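Local coordinates for protein uracil-DNA glycosylase (PDB 6LYJ) that is a viral member of the uracil-DNA glycosylase superfamily, with a compact alpha/beta fold built round a parallel four-stranded sheet, at residues T63-W74 with L146-K156; L101-V111 with P132-W140. All blocks are in the same frame, centred on the assembly; numbering follows the deposited sequence.

Contact 1: T63-W74 with L146-K156; sequences TVYPEEDMCMAW and LLLNTILTVQK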
loop_
_atom_site.group_PDB
_atom_site.type_symbol
_atom_site.label_atom_id
_atom_site.label_comp_id
_atom_site.label_asym_id
_atom_site.label_seq_id
_atom_site.Cartn_x
_atom_site.Cartn_y
_atom_site.Cartn_z
ATOM N N THR A 63 9.488 9.017 -16.366
ATOM C CA THR A 63 8.338 9.526 -15.631
ATOM C C THR A 63 8.404 9.066 -14.182
ATOM O O THR A 63 8.542 7.869 -13.907
ATOM C CB THR A 63 7.033 9.046 -16.268
ATOM O OG1 THR A 63 7.055 9.308 -17.677
ATOM C CG2 THR A 63 5.846 9.760 -15.640
ATOM N N VAL A 64 8.288 10.018 -13.259
ATOM C CA VAL A 64 8.352 9.756 -11.827
ATOM C C VAL A 64 7.076 10.277 -11.180
ATOM O O VAL A 64 6.631 11.393 -11.475
ATOM C CB VAL A 64 9.600 10.410 -11.195
ATOM C CG1 VAL A 64 9.604 10.221 -9.681
ATOM C CG2 VAL A 64 10.872 9.839 -11.815
ATOM N N TYR A 65 6.491 9.469 -10.293
ATOM C CA TYR A 65 5.276 9.824 -9.581
ATOM C C TYR A 65 5.534 9.903 -8.080
ATOM O O TYR A 65 6.340 9.132 -7.549
ATOM C CB TYR A 65 4.152 8.803 -9.836
ATOM C CG TYR A 65 3.724 8.670 -11.279
ATOM C CD1 TYR A 65 3.273 9.771 -11.996
ATOM C CD2 TYR A 65 3.761 7.440 -11.921
ATOM C CE1 TYR A 65 2.867 9.650 -13.316
ATOM C CE2 TYR A 65 3.364 7.308 -13.237
ATOM C CZ TYR A 65 2.917 8.418 -13.931
ATOM O OH TYR A 65 2.525 8.291 -15.244
ATOM N N PRO A 66 4.888 10.840 -7.373
ATOM C CA PRO A 66 4.102 11.904 -8.004
ATOM C C PRO A 66 5.018 13.026 -8.491
ATOM O O PRO A 66 6.241 12.843 -8.496
ATOM C CB PRO A 66 3.178 12.376 -6.883
ATOM C CG PRO A 66 3.892 12.035 -5.627
ATOM C CD PRO A 66 4.772 10.850 -5.904
ATOM N N GLU A 67 4.446 14.148 -8.920
ATOM C CA GLU A 67 5.252 15.319 -9.228
ATOM C C GLU A 67 5.999 15.787 -7.983
ATOM O O GLU A 67 5.614 15.492 -6.847
ATOM C CB GLU A 67 4.382 16.451 -9.780
ATOM C CG GLU A 67 3.877 16.195 -11.186
ATOM C CD GLU A 67 4.997 16.193 -12.207
ATOM O OE1 GLU A 67 5.696 17.222 -12.330
ATOM O OE2 GLU A 67 5.196 15.152 -12.869
ATOM N N GLU A 68 7.087 16.525 -8.211
ATOM C CA GLU A 68 7.919 16.981 -7.101
ATOM C C GLU A 68 7.109 17.773 -6.079
ATOM O O GLU A 68 7.270 17.580 -4.868
ATOM C CB GLU A 68 9.087 17.819 -7.618
ATOM C CG GLU A 68 9.938 18.391 -6.492
ATOM C CD GLU A 68 11.133 19.177 -6.985
ATOM O OE1 GLU A 68 12.248 18.620 -6.979
ATOM O OE2 GLU A 68 10.958 20.340 -7.397
ATOM N N ASP A 69 6.228 18.660 -6.542
ATOM C CA ASP A 69 5.459 19.493 -5.625
ATOM C C ASP A 69 4.259 18.768 -5.027
ATOM O O ASP A 69 3.457 19.392 -4.324
ATOM C CB ASP A 69 5.007 20.780 -6.328
ATOM C CG ASP A 69 4.042 20.527 -7.481
ATOM O OD1 ASP A 69 3.635 19.369 -7.717
ATOM O OD2 ASP A 69 3.683 21.513 -8.161
ATOM N N MET A 70 4.116 17.472 -5.299
ATOM C CA MET A 70 3.123 16.644 -4.639
ATOM C C MET A 70 3.723 15.547 -3.774
ATOM O O MET A 70 2.977 14.901 -3.030
ATOM C CB MET A 70 2.175 16.012 -5.671
ATOM C CG MET A 70 1.297 17.015 -6.407
ATOM S SD MET A 70 0.205 17.942 -5.303
ATOM C CE MET A 70 -0.811 16.615 -4.648
ATOM N N CYS A 71 5.038 15.304 -3.846
ATOM C CA CYS A 71 5.588 14.190 -3.081
ATOM C C CYS A 71 5.589 14.453 -1.579
ATOM O O CYS A 71 5.746 13.502 -0.808
ATOM C CB CYS A 71 7.007 13.843 -3.555
ATOM S SG CYS A 71 8.324 14.996 -3.090
ATOM N N MET A 72 5.400 15.703 -1.147
ATOM C CA MET A 72 5.241 16.035 0.265
ATOM C C MET A 72 3.816 16.451 0.615
ATOM O O MET A 72 3.602 17.087 1.654
ATOM C CB MET A 72 6.218 17.142 0.672
ATOM C CG MET A 72 7.685 16.805 0.456
ATOM S SD MET A 72 8.222 15.343 1.371
ATOM C CE MET A 72 9.940 15.246 0.871
ATOM N N ALA A 73 2.838 16.137 -0.241
ATOM C CA ALA A 73 1.462 16.537 0.046
ATOM C C ALA A 73 0.978 15.978 1.376
ATOM O O ALA A 73 0.198 16.632 2.078
ATOM C CB ALA A 73 0.530 16.093 -1.085
ATOM N N TRP A 74 1.449 14.781 1.745
ATOM C CA TRP A 74 1.082 14.157 3.013
ATOM C C TRP A 74 1.426 15.015 4.222
ATOM O O TRP A 74 0.895 14.771 5.311
ATOM C CB TRP A 74 1.785 12.808 3.152
ATOM C CG TRP A 74 3.273 12.915 3.009
ATOM C CD1 TRP A 74 3.996 12.816 1.853
ATOM C CD2 TRP A 74 4.218 13.179 4.051
ATOM N NE1 TRP A 74 5.333 12.982 2.113
ATOM C CE2 TRP A 74 5.498 13.210 3.455
ATOM C CE3 TRP A 74 4.112 13.379 5.429
ATOM C CZ2 TRP A 74 6.659 13.437 4.191
ATOM C CZ3 TRP A 74 5.269 13.603 6.159
ATOM C CH2 TRP A 74 6.524 13.632 5.538
ATOM N N LEU A 146 -1.982 11.001 9.415
ATOM C CA LEU A 146 -0.820 11.098 8.543
ATOM C C LEU A 146 -0.746 9.843 7.681
ATOM O O LEU A 146 -0.559 8.737 8.199
ATOM C CB LEU A 146 0.466 11.284 9.351
ATOM C CG LEU A 146 1.669 11.740 8.521
ATOM C CD1 LEU A 146 1.483 13.198 8.122
ATOM C CD2 LEU A 146 2.987 11.554 9.265
ATOM N N LEU A 147 -0.899 10.022 6.372
ATOM C CA LEU A 147 -0.914 8.928 5.403
ATOM C C LEU A 147 0.461 8.884 4.744
ATOM O O LEU A 147 0.689 9.478 3.689
ATOM C CB LEU A 147 -2.033 9.134 4.387
ATOM C CG LEU A 147 -3.445 9.131 4.988
ATOM C CD1 LEU A 147 -4.422 9.884 4.100
ATOM C CD2 LEU A 147 -3.917 7.701 5.217
ATOM N N LEU A 148 1.385 8.170 5.381
ATOM C CA LEU A 148 2.807 8.241 5.070
ATOM C C LEU A 148 3.258 6.979 4.345
ATOM O O LEU A 148 3.303 5.896 4.940
ATOM C CB LEU A 148 3.616 8.448 6.348
ATOM C CG LEU A 148 5.133 8.472 6.163
ATOM C CD1 LEU A 148 5.535 9.619 5.251
ATOM C CD2 LEU A 148 5.827 8.575 7.524
ATOM N N ASN A 149 3.602 7.124 3.068
ATOM C CA ASN A 149 4.335 6.098 2.337
ATOM C C ASN A 149 5.795 6.120 2.767
ATOM O O ASN A 149 6.408 7.190 2.840
ATOM C CB ASN A 149 4.234 6.332 0.828
ATOM C CG ASN A 149 2.936 5.826 0.237
ATOM O OD1 ASN A 149 2.359 4.850 0.715
ATOM N ND2 ASN A 149 2.471 6.488 -0.817
ATOM N N THR A 150 6.362 4.940 3.047
ATOM C CA THR A 150 7.764 4.898 3.453
ATOM C C THR A 150 8.691 5.291 2.306
ATOM O O THR A 150 9.786 5.814 2.548
ATOM C CB THR A 150 8.129 3.504 3.979
ATOM O OG1 THR A 150 7.668 2.505 3.066
ATOM C CG2 THR A 150 7.499 3.249 5.339
ATOM N N ILE A 151 8.277 5.047 1.065
ATOM C CA ILE A 151 8.987 5.488 -0.131
ATOM C C ILE A 151 8.125 6.537 -0.818
ATOM O O ILE A 151 6.939 6.298 -1.074
ATOM C CB ILE A 151 9.294 4.314 -1.080
ATOM C CG1 ILE A 151 9.989 3.170 -0.339
ATOM C CG2 ILE A 151 10.134 4.776 -2.261
ATOM C CD1 ILE A 151 11.276 3.583 0.360
ATOM N N LEU A 152 8.706 7.702 -1.107
ATOM C CA LEU A 152 7.893 8.849 -1.496
ATOM C C LEU A 152 7.812 9.066 -3.003
ATOM O O LEU A 152 6.989 9.875 -3.446
ATOM C CB LEU A 152 8.414 10.129 -0.822
ATOM C CG LEU A 152 8.252 10.166 0.701
ATOM C CD1 LEU A 152 8.813 11.452 1.298
ATOM C CD2 LEU A 152 6.797 9.977 1.097
ATOM N N THR A 153 8.626 8.371 -3.799
ATOM C CA THR A 153 8.548 8.479 -5.249
ATOM C C THR A 153 8.624 7.087 -5.866
ATOM O O THR A 153 8.989 6.112 -5.204
ATOM C CB THR A 153 9.659 9.386 -5.813
ATOM O OG1 THR A 153 10.936 8.923 -5.360
ATOM C CG2 THR A 153 9.457 10.836 -5.368
ATOM N N VAL A 154 8.258 7.002 -7.143
ATOM C CA VAL A 154 8.335 5.749 -7.887
ATOM C C VAL A 154 8.398 6.075 -9.375
ATOM O O VAL A 154 7.762 7.024 -9.843
ATOM C CB VAL A 154 7.143 4.822 -7.545
ATOM C CG1 VAL A 154 5.819 5.434 -8.005
ATOM C CG2 VAL A 154 7.348 3.433 -8.136
ATOM N N GLN A 155 9.175 5.289 -10.118
ATOM C CA GLN A 155 9.182 5.405 -11.570
ATOM C C GLN A 155 7.932 4.747 -12.147
ATOM O O GLN A 155 7.482 3.706 -11.659
ATOM C CB GLN A 155 10.441 4.771 -12.164
ATOM C CG GLN A 155 10.574 4.975 -13.673
ATOM C CD GLN A 155 11.793 4.289 -14.271
ATOM O OE1 GLN A 155 12.849 4.205 -13.643
ATOM N NE2 GLN A 155 11.650 3.803 -15.498
ATOM N N LYS A 156 7.359 5.383 -13.167
ATOM C CA LYS A 156 6.161 4.874 -13.826
ATOM C C LYS A 156 6.290 3.395 -14.175
ATOM O O LYS A 156 7.269 2.970 -14.790
ATOM C CB LYS A 156 5.888 5.686 -15.093
ATOM C CG LYS A 156 4.854 5.071 -16.021
ATOM C CD LYS A 156 4.727 5.881 -17.298
ATOM C CE LYS A 156 3.837 5.183 -18.315
ATOM N NZ LYS A 156 3.906 5.842 -19.649
HETATM O O HOH W 1 4.909 11.164 -2.156
HETATM O O HOH W 2 -1.238 12.887 5.549
#

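Contact 2: L101-V111 with P132-W140; sequences LAFSVAYGFPV and PDHGCLDAW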
loop_
_atom_site.group_PDB
_atom_site.type_symbol
_atom_site.label_atom_id
_atom_site.label_comp_id
_atom_site.label_asym_id
_atom_site.label_seq_id
_atom_site.Cartn_x
_atom_site.Cartn_y
_atom_site.Cartn_z
ATOM N N LEU A 101 -0.385 11.009 -0.903
ATOM C CA LEU A 101 -0.867 10.370 0.312
ATOM C C LEU A 101 -0.796 8.857 0.146
ATOM O O LEU A 101 -0.963 8.332 -0.958
ATOM C CB LEU A 101 -2.317 10.770 0.616
ATOM C CG LEU A 101 -2.731 12.245 0.564
ATOM C CD1 LEU A 101 -4.234 12.389 0.754
ATOM C CD2 LEU A 101 -2.000 13.044 1.614
ATOM N N ALA A 102 -0.542 8.156 1.248
ATOM C CA ALA A 102 -0.646 6.703 1.225
ATOM C C ALA A 102 -2.079 6.278 0.924
ATOM O O ALA A 102 -3.036 6.894 1.399
ATOM C CB ALA A 102 -0.197 6.114 2.564
ATOM N N PHE A 103 -2.213 5.242 0.086
ATOM C CA PHE A 103 -3.472 4.555 -0.215
ATOM C C PHE A 103 -4.478 5.393 -1.000
ATOM O O PHE A 103 -5.236 4.851 -1.812
ATOM C CB PHE A 103 -4.119 4.036 1.075
ATOM C CG PHE A 103 -3.324 2.949 1.738
ATOM C CD1 PHE A 103 -3.225 1.693 1.154
ATOM C CD2 PHE A 103 -2.655 3.184 2.927
ATOM C CE1 PHE A 103 -2.479 0.688 1.751
ATOM C CE2 PHE A 103 -1.909 2.184 3.535
ATOM C CZ PHE A 103 -1.820 0.935 2.943
ATOM N N SER A 104 -4.491 6.700 -0.778
ATOM C CA SER A 104 -5.468 7.564 -1.423
ATOM C C SER A 104 -5.177 7.718 -2.914
ATOM O O SER A 104 -4.034 7.608 -3.366
ATOM C CB SER A 104 -5.463 8.937 -0.745
ATOM O OG SER A 104 -6.420 9.802 -1.315
ATOM N N VAL A 105 -6.234 7.985 -3.684
ATOM C CA VAL A 105 -6.100 8.401 -5.074
ATOM C C VAL A 105 -6.919 9.669 -5.270
ATOM O O VAL A 105 -7.875 9.943 -4.540
ATOM C CB VAL A 105 -6.542 7.306 -6.077
ATOM C CG1 VAL A 105 -5.654 6.067 -5.956
ATOM C CG2 VAL A 105 -8.005 6.941 -5.869
ATOM N N ALA A 106 -6.543 10.436 -6.292
ATOM C CA ALA A 106 -7.214 11.694 -6.584
ATOM C C ALA A 106 -8.657 11.458 -7.027
ATOM O O ALA A 106 -9.047 10.355 -7.424
ATOM C CB ALA A 106 -6.448 12.470 -7.655
ATOM N N TYR A 107 -9.460 12.517 -6.933
ATOM C CA TYR A 107 -10.855 12.434 -7.344
ATOM C C TYR A 107 -10.947 12.068 -8.819
ATOM O O TYR A 107 -10.121 12.488 -9.634
ATOM C CB TYR A 107 -11.573 13.761 -7.073
ATOM C CG TYR A 107 -12.975 13.813 -7.635
ATOM C CD1 TYR A 107 -14.026 13.180 -6.987
ATOM C CD2 TYR A 107 -13.250 14.496 -8.813
ATOM C CE1 TYR A 107 -15.309 13.215 -7.500
ATOM C CE2 TYR A 107 -14.533 14.539 -9.331
ATOM C CZ TYR A 107 -15.557 13.896 -8.668
ATOM O OH TYR A 107 -16.836 13.939 -9.176
ATOM N N GLY A 108 -11.949 11.259 -9.161
ATOM C CA GLY A 108 -12.115 10.785 -10.514
ATOM C C GLY A 108 -11.435 9.465 -10.817
ATOM O O GLY A 108 -11.778 8.825 -11.819
ATOM N N PHE A 109 -10.486 9.036 -9.981
ATOM C CA PHE A 109 -9.814 7.760 -10.200
ATOM C C PHE A 109 -10.575 6.629 -9.510
ATOM O O PHE A 109 -11.082 6.811 -8.398
ATOM C CB PHE A 109 -8.387 7.800 -9.661
ATOM C CG PHE A 109 -7.425 8.562 -10.525
ATOM C CD1 PHE A 109 -7.273 9.931 -10.378
ATOM C CD2 PHE A 109 -6.662 7.908 -11.477
ATOM C CE1 PHE A 109 -6.382 10.634 -11.170
ATOM C CE2 PHE A 109 -5.768 8.604 -12.270
ATOM C CZ PHE A 109 -5.629 9.968 -12.117
ATOM N N PRO A 110 -10.653 5.458 -10.143
ATOM C CA PRO A 110 -11.253 4.296 -9.475
ATOM C C PRO A 110 -10.535 3.970 -8.174
ATOM O O PRO A 110 -9.333 4.197 -8.025
ATOM C CB PRO A 110 -11.085 3.172 -10.505
ATOM C CG PRO A 110 -10.992 3.882 -11.820
ATOM C CD PRO A 110 -10.257 5.159 -11.529
ATOM N N VAL A 111 -11.294 3.446 -7.218
ATOM C CA VAL A 111 -10.764 3.133 -5.893
ATOM C C VAL A 111 -9.922 1.863 -5.960
ATOM O O VAL A 111 -10.416 0.816 -6.405
ATOM C CB VAL A 111 -11.896 2.995 -4.863
ATOM C CG1 VAL A 111 -11.323 2.707 -3.482
ATOM C CG2 VAL A 111 -12.732 4.265 -4.839
ATOM N N PRO A 132 -17.455 5.213 0.274
ATOM C CA PRO A 132 -17.664 6.227 -0.763
ATOM C C PRO A 132 -17.329 5.694 -2.150
ATOM O O PRO A 132 -16.806 4.593 -2.320
ATOM C CB PRO A 132 -16.701 7.344 -0.352
ATOM C CG PRO A 132 -15.573 6.609 0.301
ATOM C CD PRO A 132 -16.199 5.431 1.016
ATOM N N ASP A 133 -17.637 6.518 -3.151
ATOM C CA ASP A 133 -17.346 6.223 -4.548
ATOM C C ASP A 133 -16.038 6.850 -5.016
ATOM O O ASP A 133 -15.776 6.889 -6.223
ATOM C CB ASP A 133 -18.496 6.696 -5.438
ATOM C CG ASP A 133 -18.662 5.840 -6.677
ATOM O OD1 ASP A 133 -18.241 4.665 -6.650
ATOM O OD2 ASP A 133 -19.208 6.346 -7.682
ATOM N N HIS A 134 -15.214 7.336 -4.092
ATOM C CA HIS A 134 -13.967 8.007 -4.421
ATOM C C HIS A 134 -12.864 7.478 -3.516
ATOM O O HIS A 134 -13.120 6.806 -2.516
ATOM C CB HIS A 134 -14.112 9.525 -4.257
ATOM C CG HIS A 134 -14.355 9.950 -2.841
ATOM N ND1 HIS A 134 -13.345 10.043 -1.907
ATOM C CD2 HIS A 134 -15.499 10.265 -2.188
ATOM C CE1 HIS A 134 -13.852 10.422 -0.747
ATOM N NE2 HIS A 134 -15.157 10.566 -0.892
ATOM N N GLY A 135 -11.622 7.815 -3.854
ATOM C CA GLY A 135 -10.505 7.371 -3.047
ATOM C C GLY A 135 -9.777 8.503 -2.352
ATOM O O GLY A 135 -8.603 8.367 -1.995
ATOM N N CYS A 136 -10.476 9.617 -2.141
ATOM C CA CYS A 136 -9.891 10.833 -1.587
ATOM C C CYS A 136 -9.919 10.778 -0.067
ATOM O O CYS A 136 -10.998 10.769 0.536
ATOM C CB CYS A 136 -10.643 12.067 -2.078
ATOM S SG CYS A 136 -10.567 12.315 -3.855
ATOM N N LEU A 137 -8.741 10.748 0.551
ATOM C CA LEU A 137 -8.620 10.685 2.001
ATOM C C LEU A 137 -8.255 12.037 2.607
ATOM O O LEU A 137 -7.791 12.090 3.752
ATOM C CB LEU A 137 -7.595 9.622 2.402
ATOM C CG LEU A 137 -7.905 8.213 1.885
ATOM C CD1 LEU A 137 -6.806 7.222 2.252
ATOM C CD2 LEU A 137 -9.260 7.751 2.420
ATOM N N ASP A 138 -8.476 13.129 1.865
ATOM C CA ASP A 138 -8.062 14.453 2.329
ATOM C C ASP A 138 -8.658 14.796 3.691
ATOM O O ASP A 138 -7.980 15.396 4.529
ATOM C CB ASP A 138 -8.452 15.528 1.311
ATOM C CG ASP A 138 -7.815 15.314 -0.049
ATOM O OD1 ASP A 138 -7.286 14.212 -0.300
ATOM O OD2 ASP A 138 -7.806 16.267 -0.853
ATOM N N ALA A 139 -9.928 14.452 3.922
ATOM C CA ALA A 139 -10.578 14.807 5.186
ATOM C C ALA A 139 -9.925 14.103 6.376
ATOM O O ALA A 139 -9.772 14.696 7.458
ATOM C CB ALA A 139 -12.071 14.485 5.114
ATOM N N TRP A 140 -9.490 12.852 6.182
ATOM C CA TRP A 140 -8.696 12.189 7.211
ATOM C C TRP A 140 -7.420 12.964 7.489
ATOM O O TRP A 140 -7.083 13.231 8.649
ATOM C CB TRP A 140 -8.320 10.772 6.782
ATOM C CG TRP A 140 -9.427 9.805 6.603
ATOM C CD1 TRP A 140 -10.764 10.050 6.693
ATOM C CD2 TRP A 140 -9.290 8.409 6.309
ATOM N NE1 TRP A 140 -11.471 8.892 6.463
ATOM C CE2 TRP A 140 -10.585 7.871 6.226
ATOM C CE3 TRP A 140 -8.189 7.562 6.108
ATOM C CZ2 TRP A 140 -10.819 6.524 5.947
ATOM C CZ3 TRP A 140 -8.423 6.220 5.830
ATOM C CH2 TRP A 140 -9.731 5.717 5.754
HETATM O O HOH W 3 -11.211 8.736 -6.464
HETATM O O HOH W 4 -14.453 9.757 -7.552
HETATM O O HOH W 5 -13.826 7.083 -8.030
#

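Contact 1: T63-W74 with L146-K156
Tyr-65 and Val-154 form an antiparallel hydrogen-bonded pair: Tyr-65 N donates almost straight to Val-154 O (2.8 Å), and Val-154 N returns a more bent bond to Tyr-65 O. A third backbone bond, from Lys-156 N to Thr-63 O at 2.9 Å, closes the ladder on the far side of Val-64 and Gln-155, which face each other as the non-hydrogen-bonded pair. Strands 64-65 and 154-155 thus make a two-stranded antiparallel ribbon, separate from the parallel sheet, in which strand 145-149 is outermost; segment 146-156 runs from one sheet to the other. Water takes over where the backbones part, one molecule donating to both Cys-71 O and Leu-152 O, another accepting from Leu-147 N and lying within bonding distance of Trp-74 O.

Apolar contacts gather round the Trp-74 indole. Leu-148 CD1 sits 3.8 Å from the centroid of the six-membered ring and only 4° off its normal, a CH-pi contact over the middle of one face. Leu-146 CD1 meets the rim in the ring plane, 3.8 Å from Trp-74 CE3. Leu-152 crosses the indole at about a right angle, its CD2 lying 3.5 Å from Trp-74 NE1, while its CD1 touches Met-72 SD. With chi1 at 55° and the ring turned by a chi2 of -90°, NE1 comes round to Cys-71 O in a weak bond.

At the exposed end, the aliphatic part of Lys-156 runs beside the Tyr-65 ring, both side chains pointing the same way, with Lys-156 CB 3.5 Å from Tyr-65 CE2. Thr-153 OG1 is held by Trp-167 and His-162, beyond the ribbon.

Contact 2: L101-V111 with P132-W140
Ser-104 packs its CB against Leu-137, 3.7 Å from CG and equally near CD1, and 3.4 Å from Gly-135 O. One atom further, OG is placed by a chi1 of -179°, pointing away from its own backbone N and toward the loop of segment 132-140. There it donates to Gly-135 O at 2.7 Å, in the carbonyl plane on a lone pair, and accepts from Leu-137 N at 3.1 Å. Asn-99 ND2 is a further partner of this hydroxyl. Gly-135 O is gripped twice, since Val-105 N also donates to it, from above the carbonyl plane.

Val-105 CG2 lies 3.8 Å from Gly-135 CA, a close fit made possible by the missing side chain. Val-111 CG2 rests on the His-134 carbonyl group, and Cys-136 SG packs on Tyr-107 CB. The His-134 ring accepts from Cys-136 N through ND1, in the ring plane, while NE2 is bonded to Leu-255 O. A water accepts from Gly-135 N and lies within bonding distance of Ala-106 O and Phe-109 O. Leu-137 is the N-cap residue of helix 138-142, and both loops belong to the beta-alpha-beta crossover joining the neighbouring parallel strands 85-89 and 145-149.

In the fold
Contact 1 is mostly buried, with its exposed residues at the ribbon end; contact 2 is partly buried and reaches the surface round Tyr-107 and Asp-133. They meet at strand 145-149, where Leu-147 O probably accepts a hydrogen bond from Ala-102 N, and Leu-147 CD1 packs on Leu-137 CB. Away from the strand, Trp-74 CA touches Leu-101 CD2. Helix 138-142 leads directly into that strand, so the second segments of the two contacts are near neighbours in sequence. Water bridges both, but their chemistry differs: contact 1 joins regular backbone pairing to leucine packing round an indole, whereas contact 2, without strand pairing, relies on a serine hydroxyl and a shared glycine carbonyl.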